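Side-chain contact in phosphonate monoester hydrolase (Ruegeria pomeroyi, PDB 4UPK), which belongs to the sulfatase family of the alkaline phosphatase clan, hydrolases built around a large central beta sheet flanked by helices: residues A465-V470 and P496-D501. Sequence-based numbering, arbitrary orientation.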
loop_
_atom_site.group_PDB
_atom_site.type_symbol
_atom_site.label_atom_id
_atom_site.label_comp_id
_atom_site.label_asym_id
_atom_site.label_seq_id
_atom_site.Cartn_x
_atom_site.Cartn_y
_atom_site.Cartn_z
ATOM N N ALA A 465 -5.792 -44.483 6.094
ATOM C CA ALA A 465 -5.891 -45.696 5.258
ATOM C C ALA A 465 -7.103 -46.601 5.630
ATOM O O ALA A 465 -7.729 -47.203 4.749
ATOM C CB ALA A 465 -4.598 -46.494 5.350
ATOM N N ARG A 466 -7.423 -46.666 6.944
ATOM C CA ARG A 466 -8.518 -47.445 7.503
ATOM C C ARG A 466 -9.723 -46.577 7.954
ATOM O O ARG A 466 -10.867 -46.923 7.684
ATOM C CB ARG A 466 -8.009 -48.302 8.680
ATOM C CG ARG A 466 -9.112 -49.161 9.287
ATOM C CD ARG A 466 -8.631 -50.068 10.366
ATOM N NE ARG A 466 -9.773 -50.685 11.031
ATOM C CZ ARG A 466 -9.745 -51.189 12.255
ATOM N NH1 ARG A 466 -8.632 -51.156 12.968
ATOM N NH2 ARG A 466 -10.837 -51.708 12.784
ATOM N N PHE A 467 -9.462 -45.491 8.679
ATOM C CA PHE A 467 -10.543 -44.673 9.207
ATOM C C PHE A 467 -10.713 -43.307 8.593
ATOM O O PHE A 467 -9.797 -42.760 7.972
ATOM C CB PHE A 467 -10.374 -44.502 10.721
ATOM C CG PHE A 467 -10.433 -45.747 11.580
ATOM C CD1 PHE A 467 -11.648 -46.239 12.036
ATOM C CD2 PHE A 467 -9.268 -46.370 12.011
ATOM C CE1 PHE A 467 -11.703 -47.362 12.876
ATOM C CE2 PHE A 467 -9.324 -47.489 12.852
ATOM C CZ PHE A 467 -10.546 -47.991 13.257
ATOM N N THR A 468 -11.913 -42.740 8.804
ATOM C CA THR A 468 -12.265 -41.360 8.488
ATOM C C THR A 468 -12.826 -40.794 9.780
ATOM O O THR A 468 -13.745 -41.364 10.364
ATOM C CB THR A 468 -13.207 -41.212 7.285
ATOM O OG1 THR A 468 -12.547 -41.695 6.123
ATOM C CG2 THR A 468 -13.632 -39.752 7.050
ATOM N N LEU A 469 -12.220 -39.719 10.243
ATOM C CA LEU A 469 -12.607 -39.017 11.451
ATOM C C LEU A 469 -13.190 -37.641 11.069
ATOM O O LEU A 469 -12.626 -36.944 10.222
ATOM C CB LEU A 469 -11.378 -38.851 12.386
ATOM C CG LEU A 469 -11.540 -37.879 13.574
ATOM C CD1 LEU A 469 -12.309 -38.508 14.730
ATOM C CD2 LEU A 469 -10.234 -37.404 14.026
ATOM N N VAL A 470 -14.320 -37.270 11.705
ATOM C CA VAL A 470 -14.965 -35.972 11.552
ATOM C C VAL A 470 -14.992 -35.326 12.947
ATOM O O VAL A 470 -15.473 -35.936 13.897
ATOM C CB VAL A 470 -16.374 -36.035 10.904
ATOM C CG1 VAL A 470 -17.026 -34.651 10.847
ATOM C CG2 VAL A 470 -16.332 -36.674 9.504
ATOM N N PRO A 496 -17.276 -48.321 22.336
ATOM C CA PRO A 496 -16.089 -48.355 23.224
ATOM C C PRO A 496 -14.871 -49.079 22.639
ATOM O O PRO A 496 -13.734 -48.751 22.982
ATOM C CB PRO A 496 -16.607 -49.058 24.499
ATOM C CG PRO A 496 -18.079 -48.917 24.435
ATOM C CD PRO A 496 -18.452 -48.933 22.990
ATOM N N ALA A 497 -15.117 -50.041 21.734
ATOM C CA ALA A 497 -14.097 -50.824 21.055
ATOM C C ALA A 497 -13.227 -49.956 20.112
ATOM O O ALA A 497 -12.136 -50.394 19.734
ATOM C CB ALA A 497 -14.753 -51.973 20.288
ATOM N N HIS A 498 -13.715 -48.739 19.737
ATOM C CA HIS A 498 -13.028 -47.783 18.864
ATOM C C HIS A 498 -12.524 -46.516 19.577
ATOM O O HIS A 498 -12.056 -45.596 18.916
ATOM C CB HIS A 498 -13.911 -47.417 17.660
ATOM C CG HIS A 498 -14.120 -48.537 16.683
ATOM N ND1 HIS A 498 -13.082 -49.029 15.907
ATOM C CD2 HIS A 498 -15.242 -49.233 16.395
ATOM C CE1 HIS A 498 -13.607 -49.997 15.170
ATOM N NE2 HIS A 498 -14.904 -50.154 15.426
ATOM N N ALA A 499 -12.581 -46.477 20.916
ATOM C CA ALA A 499 -12.140 -45.329 21.727
ATOM C C ALA A 499 -10.638 -44.990 21.553
ATOM O O ALA A 499 -10.291 -43.815 21.456
ATOM C CB ALA A 499 -12.494 -45.539 23.197
ATOM N N ALA A 500 -9.772 -46.013 21.472
ATOM C CA ALA A 500 -8.338 -45.842 21.255
ATOM C C ALA A 500 -8.030 -45.349 19.830
ATOM O O ALA A 500 -7.126 -44.528 19.674
ATOM C CB ALA A 500 -7.594 -47.136 21.557
ATOM N N ASP A 501 -8.793 -45.821 18.795
ATOM C CA ASP A 501 -8.625 -45.381 17.407
ATOM C C ASP A 501 -9.034 -43.933 17.288
ATOM O O ASP A 501 -8.318 -43.149 16.661
ATOM C CB ASP A 501 -9.440 -46.234 16.431
ATOM C CG ASP A 501 -9.102 -47.711 16.400
ATOM O OD1 ASP A 501 -7.911 -48.048 16.221
ATOM O OD2 ASP A 501 -10.040 -48.525 16.422
#
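His-498, at the N-cap position of helix 499-515, meets Phe-467 and Arg-466 with the ND1-CE1 side of its imidazole. Its ND1 comes in at the edge of the phenyl ring, near the ring plane, 3.7 Å from Phe-467 CE1, and the two ring planes are turned 79° apart. His-498 CE1 lies 4.0 Å from Arg-466 NH2, which approaches near the plane of the imidazole. The rotation of this imidazole is probably held by a bond one helical turn further on: His-498 ND1 donates a nearly straight hydrogen bond (161°) to Asp-501 OD2, 3.1 Å away and close to the imidazole plane, reaching that oxygen on its anti side.

Asp-501 closes on the end of the same phenyl ring. With CG anti to its own carbonyl carbon (chi1 -60°), the carboxylate is brought to the CZ and CE2 end, and Asp-501 OD2 sits 3.2 Å from Phe-467 CZ. Asp-501 CB makes an off-centre CH-pi contact, 4.2 Å from the centroid of the Phe-467 ring. Asp-501 OD1 is 4.6 Å from Arg-466 NH1, too far for a salt bridge, so any attraction there is probably a general one between charges; OD1 is instead paired with Arg-504.

On the strand side, the extended Arg-466 chain sets one guanidinium face against the end of the phenyl ring, with Phe-467 CZ 3.4 Å above the Arg-466 guanidinium plane and over its centre, and NE is salt-bridged to Asp-482. Leu-505 also packs on Phe-467. The arrangement is helix-on-sheet packing: the start of helix 499-515 lies against the four-stranded antiparallel sheet near the C-terminal end of this sulfatase-family chain.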